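Local structure of uncharacterized protein (Bacteroides ovatus, 4FS7) at residues T74-P79 with E97-P102; K106-C111 with E134-C139; D7-N12 with N45-V50; M127-G132 with G149-G154. The protein is of unknown function but is a leucine-rich repeat protein, probably extracellular, whose curved solenoid may serve to bind other proteins. One frame throughout, in Å; residues are numbered along the deposited sequence.

Contact 1 (T74-P79 with E97-P102); sequences TEIKIP and EIINIP
Neighbouring turns of a leucine-rich repeat solenoid meet here as two parallel strands, 73-77 and 98-99, and the pairing is continued beyond the strands by a side chain that imitates a peptide. Ile76 N donates to Ile98 O (2.9 Å), nearly along the C=O axis. One step earlier Thr74 O serves two donors: Glu97 N approaches at 2.8 Å from above the carbonyl plane, while Ile98 N lies in that plane but farther off, 3.2 Å from Thr74 O. Past the strand Asn100 takes over. Its CG sits in the crowded position between backbone N and carbonyl carbon (chi1 68°), which turns the amide to the other turn. OD1 receives Ile78 N on a lone pair at 2.9 Å, and ND2 gives an equally short bond to Ile78 O, 2.9 Å away and only 3° out of the amide plane. A water donates to both Ile76 O and Asn100 OD1, linking the strand pairing to the Asn100 amide. On one face Glu75 runs extended alongside Ile98, its CG and carboxylate beside the Ile98 CG2 methyl. On the other, Ile76 and Ile99 lie side by side, both touching Phe90, and Ile78 crosses toward Pro102, with CG2 3.6 Å from Pro102 CG. Ile78 CD1 presses on Asn100 O at 3.3 Å, and that buried oxygen has no hydrogen-bonding partner. Two nearly straight bonds hold the Asn100 amide flat and fix its rotation, so polar pairing outlasts the regular strand, while Asn100 O stays buried against the Ile78 side chain.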
loop_
_atom_site.group_PDB
_atom_site.type_symbol
_atom_site.label_atom_id
_atom_site.label_comp_id
_atom_site.label_asym_id
_atom_site.label_seq_id
_atom_site.Cartn_x
_atom_site.Cartn_y
_atom_site.Cartn_z
ATOM N N THR A 74 -0.198 -2.445 31.677
ATOM C CA THR A 74 -1.483 -2.631 31.045
ATOM C C THR A 74 -2.287 -1.347 30.866
ATOM O O THR A 74 -3.151 -1.285 30.005
ATOM C CB THR A 74 -2.322 -3.686 31.755
ATOM O OG1 THR A 74 -2.686 -3.228 33.060
ATOM C CG2 THR A 74 -1.539 -5.045 31.822
ATOM N N GLU A 75 -2.020 -0.343 31.696
ATOM C CA GLU A 75 -2.733 0.931 31.639
ATOM C C GLU A 75 -1.780 2.055 32.039
ATOM O O GLU A 75 -1.042 1.896 33.029
ATOM C CB GLU A 75 -3.921 0.923 32.593
ATOM C CG GLU A 75 -4.593 2.288 32.712
ATOM C CD GLU A 75 -5.922 2.290 33.479
ATOM O OE1 GLU A 75 -6.271 1.272 34.116
ATOM O OE2 GLU A 75 -6.588 3.352 33.451
ATOM N N ILE A 76 -1.816 3.172 31.296
ATOM C CA ILE A 76 -1.119 4.389 31.700
ATOM C C ILE A 76 -2.144 5.509 31.732
ATOM O O ILE A 76 -2.932 5.685 30.799
ATOM C CB ILE A 76 0.023 4.731 30.701
ATOM C CG1 ILE A 76 1.053 3.584 30.630
ATOM C CG2 ILE A 76 0.671 6.077 31.049
ATOM C CD1 ILE A 76 2.119 3.697 29.579
ATOM N N LYS A 77 -2.161 6.209 32.859
ATOM C CA LYS A 77 -3.012 7.363 33.088
ATOM C C LYS A 77 -2.145 8.614 32.994
ATOM O O LYS A 77 -1.214 8.791 33.795
ATOM C CB LYS A 77 -3.679 7.250 34.462
ATOM C CG LYS A 77 -4.507 5.965 34.673
ATOM C CD LYS A 77 -5.159 5.948 36.038
ATOM C CE LYS A 77 -6.458 5.193 36.038
ATOM N NZ LYS A 77 -7.345 5.639 37.159
ATOM N N ILE A 78 -2.447 9.477 32.042
ATOM C CA ILE A 78 -1.660 10.653 31.777
ATOM C C ILE A 78 -2.435 11.903 32.202
ATOM O O ILE A 78 -3.550 12.097 31.756
ATOM C CB ILE A 78 -1.271 10.758 30.280
ATOM C CG1 ILE A 78 -0.571 9.491 29.785
ATOM C CG2 ILE A 78 -0.400 11.976 30.045
ATOM C CD1 ILE A 78 -0.046 9.516 28.312
ATOM N N PRO A 79 -1.863 12.749 33.073
ATOM C CA PRO A 79 -2.594 13.910 33.544
ATOM C C PRO A 79 -2.661 15.014 32.482
ATOM O O PRO A 79 -1.873 15.042 31.545
ATOM C CB PRO A 79 -1.756 14.370 34.748
ATOM C CG PRO A 79 -0.360 13.997 34.361
ATOM C CD PRO A 79 -0.516 12.677 33.644
ATOM N N GLU A 97 -3.181 -1.731 27.209
ATOM C CA GLU A 97 -4.560 -1.820 26.743
ATOM C C GLU A 97 -5.319 -0.498 26.860
ATOM O O GLU A 97 -6.198 -0.228 26.074
ATOM C CB GLU A 97 -5.336 -2.884 27.515
ATOM C CG GLU A 97 -4.822 -4.305 27.343
ATOM C CD GLU A 97 -5.603 -5.309 28.199
ATOM O OE1 GLU A 97 -6.792 -5.083 28.414
ATOM O OE2 GLU A 97 -5.029 -6.315 28.679
ATOM N N ILE A 98 -4.949 0.310 27.852
ATOM C CA ILE A 98 -5.680 1.510 28.263
ATOM C C ILE A 98 -4.698 2.704 28.326
ATOM O O ILE A 98 -3.759 2.659 29.145
ATOM C CB ILE A 98 -6.310 1.324 29.695
ATOM C CG1 ILE A 98 -7.351 0.215 29.708
ATOM C CG2 ILE A 98 -6.941 2.640 30.190
ATOM C CD1 ILE A 98 -8.181 0.223 28.470
ATOM N N ILE A 99 -4.902 3.754 27.521
ATOM C CA ILE A 99 -4.090 4.990 27.622
ATOM C C ILE A 99 -4.896 6.141 27.087
ATOM O O ILE A 99 -5.705 5.966 26.178
ATOM C CB ILE A 99 -2.752 4.869 26.851
ATOM C CG1 ILE A 99 -1.782 5.971 27.308
ATOM C CG2 ILE A 99 -2.971 4.824 25.333
ATOM C CD1 ILE A 99 -0.306 5.755 26.854
ATOM N N ASN A 100 -4.733 7.303 27.708
ATOM C CA ASN A 100 -5.341 8.544 27.241
ATOM C C ASN A 100 -4.275 9.527 26.770
ATOM O O ASN A 100 -3.173 9.564 27.321
ATOM C CB ASN A 100 -6.160 9.204 28.380
ATOM C CG ASN A 100 -5.290 9.711 29.498
ATOM O OD1 ASN A 100 -4.636 8.896 30.179
ATOM N ND2 ASN A 100 -5.271 11.016 29.720
ATOM N N ILE A 101 -4.618 10.343 25.792
ATOM C CA ILE A 101 -3.732 11.395 25.307
ATOM C C ILE A 101 -4.366 12.730 25.657
ATOM O O ILE A 101 -5.438 13.068 25.180
ATOM C CB ILE A 101 -3.500 11.346 23.798
ATOM C CG1 ILE A 101 -3.129 9.930 23.351
ATOM C CG2 ILE A 101 -2.376 12.321 23.424
ATOM C CD1 ILE A 101 -1.878 9.426 24.006
ATOM N N PRO A 102 -3.708 13.530 26.515
ATOM C CA PRO A 102 -4.274 14.821 26.892
ATOM C C PRO A 102 -4.524 15.762 25.718
ATOM O O PRO A 102 -3.830 15.723 24.697
ATOM C CB PRO A 102 -3.187 15.409 27.814
ATOM C CG PRO A 102 -2.528 14.273 28.353
ATOM C CD PRO A 102 -2.471 13.263 27.260
HETATM O O HOH W 1 -5.693 6.010 30.784
#

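Contact 2 (K106-C111 with E134-C139); sequences KMIGRC and EAFKGC
Residues 106-111 and 134-139 meet at the end of strand 107-108 and the residues after it, against the turns of the next leucine-rich repeat coil, where no hydrogen bond joins the two segments and van der Waals packing carries most of the contact. The close part is apolar. Ile108 has CG2 anti to its backbone N, and this methyl touches both Ala135 CB (4.0 Å) and Phe136 CZ (4.1 Å); the Ile108 and Phe136 side chains cross at about a right angle. Ala135 CB also lies 3.8 Å from Gly109 O. A little farther on Cys111 CA directs its hydrogen at Glu134 O, 3.5 Å away. Cys111 and Glu134 share a left-handed backbone (phi 57° and 59°), as equivalent places 23 residues apart might. The outer side is looser. Cys111 SG lies 3.6 Å from Glu134 OE1 and slightly farther from Glu134 CB, while the guanidinium of exposed Arg110 stays 5.5 Å from the carboxylate, NH1 to Glu134 OE1, too far for a salt bridge, though the opposite charges may attract weakly. Beyond it the second segment turns twice, type I from Glu134 and then type II from Phe136, the latter closed by Cys139 N on Phe136 O with Gly138 in a conformation that suits glycine. No helix flanks the contact: strand 130-131 pairs with 107-108 and sends Ile131 against Phe136, strand 143-145 follows the turns, and the Phe136 ring meets those of Phe113 and Phe158, all nearly parallel, in a column running along the solenoid.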
loop_
_atom_site.group_PDB
_atom_site.type_symbol
_atom_site.label_atom_id
_atom_site.label_comp_id
_atom_site.label_asym_id
_atom_site.label_seq_id
_atom_site.Cartn_x
_atom_site.Cartn_y
_atom_site.Cartn_z
ATOM N N LYS A 106 -0.021 17.979 20.735
ATOM C CA LYS A 106 -0.194 18.408 19.353
ATOM C C LYS A 106 0.417 17.439 18.330
ATOM O O LYS A 106 0.066 17.496 17.129
ATOM C CB LYS A 106 0.419 19.795 19.151
ATOM C CG LYS A 106 -0.277 20.887 19.994
ATOM C CD LYS A 106 0.534 22.180 20.177
ATOM C CE LYS A 106 -0.217 23.200 21.102
ATOM N NZ LYS A 106 -0.685 22.624 22.457
HETATM N N MSE A 107 1.309 16.581 18.784
HETATM C CA MSE A 107 2.006 15.665 17.885
HETATM C C MSE A 107 2.153 14.295 18.547
HETATM O O MSE A 107 2.482 14.184 19.749
HETATM C CB MSE A 107 3.394 16.177 17.552
HETATM C CG MSE A 107 3.447 17.625 17.067
HETATM SE SE MSE A 107 5.246 18.259 16.736
HETATM C CE MSE A 107 6.148 16.622 17.321
ATOM N N ILE A 108 1.939 13.257 17.757
ATOM C CA ILE A 108 2.338 11.927 18.146
ATOM C C ILE A 108 3.563 11.611 17.301
ATOM O O ILE A 108 3.509 11.592 16.081
ATOM C CB ILE A 108 1.238 10.884 17.891
ATOM C CG1 ILE A 108 -0.048 11.251 18.636
ATOM C CG2 ILE A 108 1.688 9.471 18.316
ATOM C CD1 ILE A 108 0.119 11.365 20.091
ATOM N N GLY A 109 4.696 11.478 17.958
ATOM C CA GLY A 109 5.941 11.269 17.261
ATOM C C GLY A 109 6.175 9.869 16.715
ATOM O O GLY A 109 5.452 8.905 16.989
ATOM N N ARG A 110 7.290 9.773 16.008
ATOM C CA ARG A 110 7.837 8.511 15.491
ATOM C C ARG A 110 7.708 7.356 16.485
ATOM O O ARG A 110 8.211 7.474 17.607
ATOM C CB ARG A 110 9.318 8.760 15.169
ATOM C CG ARG A 110 10.127 7.569 14.682
ATOM C CD ARG A 110 11.528 7.999 14.209
ATOM N NE ARG A 110 11.484 8.623 12.888
ATOM C CZ ARG A 110 11.535 7.945 11.735
ATOM N NH1 ARG A 110 11.639 6.624 11.747
ATOM N NH2 ARG A 110 11.467 8.581 10.576
ATOM N N CYS A 111 7.100 6.246 16.061
ATOM C CA CYS A 111 7.098 4.985 16.785
ATOM C C CYS A 111 6.530 5.080 18.215
ATOM O O CYS A 111 6.772 4.171 19.015
ATOM C CB CYS A 111 8.503 4.362 16.835
ATOM S SG CYS A 111 9.103 3.868 15.208
ATOM N N GLU A 134 5.398 5.472 11.573
ATOM C CA GLU A 134 5.205 4.261 12.333
ATOM C C GLU A 134 4.565 4.512 13.702
ATOM O O GLU A 134 4.703 3.729 14.615
ATOM C CB GLU A 134 6.494 3.466 12.460
ATOM C CG GLU A 134 6.973 2.968 11.096
ATOM C CD GLU A 134 8.341 2.351 11.100
ATOM O OE1 GLU A 134 8.856 1.950 12.132
ATOM O OE2 GLU A 134 8.919 2.221 9.989
ATOM N N ALA A 135 3.826 5.612 13.842
ATOM C CA ALA A 135 3.344 6.011 15.176
ATOM C C ALA A 135 2.478 4.968 15.856
ATOM O O ALA A 135 2.512 4.833 17.076
ATOM C CB ALA A 135 2.593 7.352 15.066
ATOM N N PHE A 136 1.633 4.289 15.068
ATOM C CA PHE A 136 0.683 3.315 15.593
ATOM C C PHE A 136 0.897 1.918 14.977
ATOM O O PHE A 136 -0.012 1.102 14.985
ATOM C CB PHE A 136 -0.762 3.766 15.387
ATOM C CG PHE A 136 -1.107 5.028 16.133
ATOM C CD1 PHE A 136 -1.336 4.995 17.511
ATOM C CD2 PHE A 136 -1.122 6.274 15.505
ATOM C CE1 PHE A 136 -1.645 6.134 18.187
ATOM C CE2 PHE A 136 -1.432 7.416 16.228
ATOM C CZ PHE A 136 -1.674 7.320 17.562
ATOM N N LYS A 137 2.109 1.653 14.501
ATOM C CA LYS A 137 2.369 0.411 13.783
ATOM C C LYS A 137 2.115 -0.793 14.689
ATOM O O LYS A 137 2.711 -0.936 15.775
ATOM C CB LYS A 137 3.784 0.418 13.225
ATOM C CG LYS A 137 4.159 -0.848 12.475
ATOM C CD LYS A 137 5.504 -0.722 11.773
ATOM C CE LYS A 137 5.758 -1.898 10.849
ATOM N NZ LYS A 137 6.984 -1.681 10.008
ATOM N N GLY A 138 1.204 -1.661 14.295
ATOM C CA GLY A 138 0.905 -2.859 15.073
ATOM C C GLY A 138 -0.152 -2.703 16.128
ATOM O O GLY A 138 -0.529 -3.679 16.750
ATOM N N CYS A 139 -0.675 -1.515 16.331
ATOM C CA CYS A 139 -1.740 -1.360 17.327
ATOM C C CYS A 139 -2.982 -2.123 16.927
ATOM O O CYS A 139 -3.239 -2.324 15.754
ATOM C CB CYS A 139 -2.084 0.108 17.497
ATOM S SG CYS A 139 -0.841 1.071 18.404
#

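Contact 3 (D7-N12 with N45-V50); sequences DEITYN and NIPPVV
Tyr11 belongs to the small mixed sheet at the N-terminal end of the solenoid, consistent with a cap on the leucine-rich repeats, and its side chain reaches from strand 9-13 to the bend between strands 42-45 and 49-52. From CB the chain leaves with CG anti to the carbonyl carbon (chi1 -60°), and the ring stands steeply across that bond (chi2 -88°). CB and CG belong to the home side, and the first atom to meet the other segment is CE2, 4.0 Å from Val50 CG1. CZ comes closer to the same methyl, at 3.8 Å, with the valine oblique to the ring. At the tip OH lies 3.7 Å from Val50 CG1 and nearer still to the proline, 3.2 Å from Pro47 CD, so tyrosine and proline meet tip to tip. The ring also meets that of Phe4, their planes about 20° apart, while Val20, Val22 and Val59 help enclose it. Ile9, two residues earlier on the same strand, points in the same general direction with its chain extended. Through CD1 alone it touches the bend, meeting Ile46 CG1 and Pro47 CD. The bend's Ile46 in turn rests on Val22 and Val59, so both segments share one apolar interior. The closest approach of Ile9 is to a backbone oxygen: its CD1 methyl sits 3.4 Å from Asn45 O.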
loop_
_atom_site.group_PDB
_atom_site.type_symbol
_atom_site.label_atom_id
_atom_site.label_comp_id
_atom_site.label_asym_id
_atom_site.label_seq_id
_atom_site.Cartn_x
_atom_site.Cartn_y
_atom_site.Cartn_z
ATOM N N ASP A 7 7.141 7.249 43.987
ATOM C CA ASP A 7 6.359 6.029 43.865
ATOM C C ASP A 7 6.986 5.153 42.761
ATOM O O ASP A 7 8.195 4.831 42.833
ATOM C CB ASP A 7 4.870 6.354 43.672
ATOM C CG ASP A 7 4.292 7.152 44.851
ATOM O OD1 ASP A 7 4.597 6.786 46.007
ATOM O OD2 ASP A 7 3.566 8.155 44.651
ATOM N N GLU A 8 6.204 4.766 41.753
ATOM C CA GLU A 8 6.690 3.832 40.742
ATOM C C GLU A 8 7.343 4.507 39.534
ATOM O O GLU A 8 7.770 3.824 38.617
ATOM C CB GLU A 8 5.543 2.922 40.267
ATOM C CG GLU A 8 4.902 2.073 41.366
ATOM C CD GLU A 8 5.866 1.056 41.986
ATOM O OE1 GLU A 8 6.764 0.538 41.273
ATOM O OE2 GLU A 8 5.717 0.771 43.197
ATOM N N ILE A 9 7.482 5.827 39.539
ATOM C CA ILE A 9 7.804 6.583 38.315
ATOM C C ILE A 9 9.098 7.367 38.471
ATOM O O ILE A 9 9.365 7.935 39.552
ATOM C CB ILE A 9 6.662 7.541 37.955
ATOM C CG1 ILE A 9 5.369 6.718 37.782
ATOM C CG2 ILE A 9 6.978 8.334 36.645
ATOM C CD1 ILE A 9 4.122 7.545 37.671
ATOM N N THR A 10 9.912 7.393 37.420
ATOM C CA THR A 10 11.139 8.165 37.406
ATOM C C THR A 10 10.979 9.442 36.576
ATOM O O THR A 10 10.207 9.468 35.611
ATOM C CB THR A 10 12.383 7.356 36.939
ATOM O OG1 THR A 10 12.331 7.138 35.505
ATOM C CG2 THR A 10 12.451 6.042 37.672
ATOM N N TYR A 11 11.731 10.478 36.952
ATOM C CA TYR A 11 11.616 11.815 36.429
ATOM C C TYR A 11 12.970 12.375 36.097
ATOM O O TYR A 11 13.966 12.109 36.814
ATOM C CB TYR A 11 10.906 12.752 37.428
ATOM C CG TYR A 11 9.498 12.306 37.767
ATOM C CD1 TYR A 11 8.435 12.735 36.964
ATOM C CD2 TYR A 11 9.217 11.425 38.799
ATOM C CE1 TYR A 11 7.158 12.329 37.210
ATOM C CE2 TYR A 11 7.928 11.046 39.078
ATOM C CZ TYR A 11 6.888 11.459 38.232
ATOM O OH TYR A 11 5.603 11.017 38.515
ATOM N N ASN A 12 12.995 13.194 35.062
ATOM C CA ASN A 12 14.130 14.021 34.720
ATOM C C ASN A 12 13.732 15.501 34.730
ATOM O O ASN A 12 12.661 15.861 34.251
ATOM C CB ASN A 12 14.704 13.698 33.336
ATOM C CG ASN A 12 15.294 12.318 33.233
ATOM O OD1 ASN A 12 15.376 11.579 34.191
ATOM N ND2 ASN A 12 15.606 11.921 32.001
ATOM N N ASN A 45 0.147 5.369 37.082
ATOM C CA ASN A 45 -0.667 6.515 37.347
ATOM C C ASN A 45 0.203 7.768 37.449
ATOM O O ASN A 45 0.819 8.004 38.503
ATOM C CB ASN A 45 -1.440 6.259 38.628
ATOM C CG ASN A 45 -2.714 6.991 38.659
ATOM O OD1 ASN A 45 -2.788 8.144 38.194
ATOM N ND2 ASN A 45 -3.769 6.336 39.179
ATOM N N ILE A 46 0.325 8.553 36.374
ATOM C CA ILE A 46 1.262 9.647 36.365
ATOM C C ILE A 46 0.606 10.878 37.021
ATOM O O ILE A 46 -0.430 11.345 36.556
ATOM C CB ILE A 46 1.712 10.016 34.923
ATOM C CG1 ILE A 46 2.403 8.820 34.233
ATOM C CG2 ILE A 46 2.573 11.267 34.929
ATOM C CD1 ILE A 46 2.626 9.000 32.735
ATOM N N PRO A 47 1.223 11.427 38.075
ATOM C CA PRO A 47 0.628 12.603 38.725
ATOM C C PRO A 47 0.940 13.884 37.942
ATOM O O PRO A 47 1.927 13.953 37.176
ATOM C CB PRO A 47 1.303 12.589 40.088
ATOM C CG PRO A 47 2.691 12.054 39.795
ATOM C CD PRO A 47 2.445 10.985 38.764
ATOM N N PRO A 48 0.164 14.956 38.182
ATOM C CA PRO A 48 0.413 16.237 37.513
ATOM C C PRO A 48 1.514 17.070 38.155
ATOM O O PRO A 48 2.063 17.984 37.516
ATOM C CB PRO A 48 -0.922 16.958 37.646
ATOM C CG PRO A 48 -1.553 16.364 38.859
ATOM C CD PRO A 48 -1.145 14.944 38.863
ATOM N N VAL A 49 1.812 16.752 39.418
ATOM C CA VAL A 49 2.782 17.486 40.252
ATOM C C VAL A 49 3.495 16.484 41.133
ATOM O O VAL A 49 2.867 15.544 41.640
ATOM C CB VAL A 49 2.100 18.582 41.142
ATOM C CG1 VAL A 49 3.145 19.292 42.000
ATOM C CG2 VAL A 49 1.359 19.572 40.335
ATOM N N VAL A 50 4.807 16.703 41.307
ATOM C CA VAL A 50 5.563 15.959 42.272
ATOM C C VAL A 50 6.398 16.966 43.100
ATOM O O VAL A 50 6.738 18.068 42.633
ATOM C CB VAL A 50 6.483 14.887 41.626
ATOM C CG1 VAL A 50 5.656 13.750 40.996
ATOM C CG2 VAL A 50 7.486 15.532 40.628
#

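Contact 4 (M127-G132 with G149-G154); sequences MLKSIG and GVTVIG
Lys129 NZ donates to Gly149 O at 2.8 Å, on a lone pair, after its chain has curled back through two bends (chi2 -56°, chi3 -69°). Around this grip runs the parallel ladder of two adjoining turns of the leucine-rich repeat solenoid. Thr151 N reaches Lys129 O at 2.9 Å from above the carbonyl plane, Ile131 N bonds in plane to Val152 O at 3.0 Å, and Gly154 N closes the series on Ile131 O at 2.8 Å, rather bent at 147°. Val152 N, by contrast, is buried without a partner. Near Gly149 a water donates to Leu128 O and weakly accepts from Gly149 N; another joins Thr151 OG1 to Lys129 O, the latter weakly. Gly154 is close-fitted: a beta carbon there would clash with the Gly132 carbonyl carbon. Outward from the polar row, Leu128 and Val150 lie side by side, and Val150 CG2 sits only 3.3 Å from Leu128 O. Leu128 continues onto Ile108 of the preceding turn, and Ile153 onto Leu169 and Leu180. Farther along, Ile131 and Ile153 point the same way, CG2 methyl to CG2 methyl at 4.1 Å.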
loop_
_atom_site.group_PDB
_atom_site.type_symbol
_atom_site.label_atom_id
_atom_site.label_comp_id
_atom_site.label_asym_id
_atom_site.label_seq_id
_atom_site.Cartn_x
_atom_site.Cartn_y
_atom_site.Cartn_z
HETATM N N MSE A 127 -7.253 18.822 18.788
HETATM C CA MSE A 127 -6.355 19.842 18.245
HETATM C C MSE A 127 -5.024 19.237 17.760
HETATM O O MSE A 127 -4.067 19.940 17.514
HETATM C CB MSE A 127 -6.147 20.962 19.252
HETATM C CG MSE A 127 -7.465 21.674 19.681
HETATM SE SE MSE A 127 -8.648 22.269 18.276
HETATM C CE MSE A 127 -7.193 23.184 17.590
ATOM N N LEU A 128 -4.954 17.916 17.591
ATOM C CA LEU A 128 -3.745 17.256 17.056
ATOM C C LEU A 128 -3.388 17.758 15.663
ATOM O O LEU A 128 -4.274 17.968 14.830
ATOM C CB LEU A 128 -3.955 15.744 16.980
ATOM C CG LEU A 128 -2.693 14.865 16.857
ATOM C CD1 LEU A 128 -1.947 14.822 18.215
ATOM C CD2 LEU A 128 -3.070 13.451 16.389
ATOM N N LYS A 129 -2.093 17.892 15.408
ATOM C CA LYS A 129 -1.587 18.438 14.157
ATOM C C LYS A 129 -0.765 17.446 13.329
ATOM O O LYS A 129 -0.736 17.560 12.121
ATOM C CB LYS A 129 -0.785 19.698 14.415
ATOM C CG LYS A 129 -1.620 20.838 15.000
ATOM C CD LYS A 129 -2.846 21.212 14.141
ATOM C CE LYS A 129 -2.525 21.900 12.773
ATOM N NZ LYS A 129 -3.774 22.191 11.908
ATOM N N SER A 130 -0.120 16.477 13.956
ATOM C CA SER A 130 0.690 15.534 13.189
ATOM C C SER A 130 0.833 14.200 13.869
ATOM O O SER A 130 0.773 14.074 15.096
ATOM C CB SER A 130 2.080 16.107 12.910
ATOM O OG SER A 130 2.839 16.212 14.110
ATOM N N ILE A 131 0.981 13.185 13.026
ATOM C CA ILE A 131 1.206 11.804 13.434
ATOM C C ILE A 131 2.468 11.327 12.726
ATOM O O ILE A 131 2.560 11.436 11.503
ATOM C CB ILE A 131 0.015 10.905 13.074
ATOM C CG1 ILE A 131 -1.226 11.334 13.855
ATOM C CG2 ILE A 131 0.338 9.406 13.290
ATOM C CD1 ILE A 131 -2.544 10.661 13.396
ATOM N N GLY A 132 3.436 10.808 13.478
ATOM C CA GLY A 132 4.733 10.495 12.925
ATOM C C GLY A 132 4.833 9.148 12.245
ATOM O O GLY A 132 3.902 8.361 12.240
ATOM N N GLY A 149 -7.690 18.700 11.785
ATOM C CA GLY A 149 -6.510 19.512 11.702
ATOM C C GLY A 149 -5.189 18.819 11.547
ATOM O O GLY A 149 -4.173 19.498 11.502
ATOM N N VAL A 150 -5.193 17.483 11.516
ATOM C CA VAL A 150 -3.962 16.759 11.288
ATOM C C VAL A 150 -3.519 16.989 9.857
ATOM O O VAL A 150 -4.282 16.663 8.924
ATOM C CB VAL A 150 -4.113 15.278 11.621
ATOM C CG1 VAL A 150 -2.905 14.486 11.088
ATOM C CG2 VAL A 150 -4.307 15.104 13.107
ATOM N N THR A 151 -2.327 17.549 9.655
ATOM C CA THR A 151 -1.820 17.902 8.338
ATOM C C THR A 151 -0.791 16.928 7.785
ATOM O O THR A 151 -0.487 16.978 6.593
ATOM C CB THR A 151 -1.218 19.314 8.341
ATOM O OG1 THR A 151 -0.131 19.369 9.259
ATOM C CG2 THR A 151 -2.276 20.379 8.707
ATOM N N VAL A 152 -0.239 16.075 8.637
ATOM C CA VAL A 152 0.760 15.073 8.242
ATOM C C VAL A 152 0.510 13.774 8.970
ATOM O O VAL A 152 0.346 13.794 10.196
ATOM C CB VAL A 152 2.200 15.420 8.612
ATOM C CG1 VAL A 152 3.104 14.486 7.802
ATOM C CG2 VAL A 152 2.535 16.867 8.366
ATOM N N ILE A 153 0.538 12.661 8.234
ATOM C CA ILE A 153 0.557 11.347 8.801
ATOM C C ILE A 153 1.702 10.617 8.164
ATOM O O ILE A 153 1.733 10.445 6.933
ATOM C CB ILE A 153 -0.771 10.573 8.624
ATOM C CG1 ILE A 153 -1.959 11.344 9.190
ATOM C CG2 ILE A 153 -0.669 9.201 9.285
ATOM C CD1 ILE A 153 -3.308 10.702 8.845
ATOM N N GLY A 154 2.689 10.209 8.955
ATOM C CA GLY A 154 3.913 9.664 8.413
ATOM C C GLY A 154 3.806 8.252 7.851
ATOM O O GLY A 154 2.855 7.511 8.082
HETATM O O HOH W 2 -6.968 18.713 14.621
HETATM O O HOH W 3 1.534 19.635 11.586
#

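The four contacts follow the solenoid axis from its N-terminal end in the order 3, 1, 2, 4. Contact 3 closes before contact 1 opens, with centres about 14 Å apart, and the two join where Lys77 O probably accepts a hydrogen bond from Ile46 N beside the pairing of strands 42-45 and 73-77. Contact 2 lies about 15 Å beyond contact 1, centre to centre, linked by Ile101 against Ile108. Contacts 2 and 4 alternate along the chain and share a three-stranded parallel sheet, their centres about 10 Å apart, while the centres of contacts 3 and 4 are about 28 Å apart. Each turn thus rests on the one before, leading from the probable N-terminal cap into the repeats.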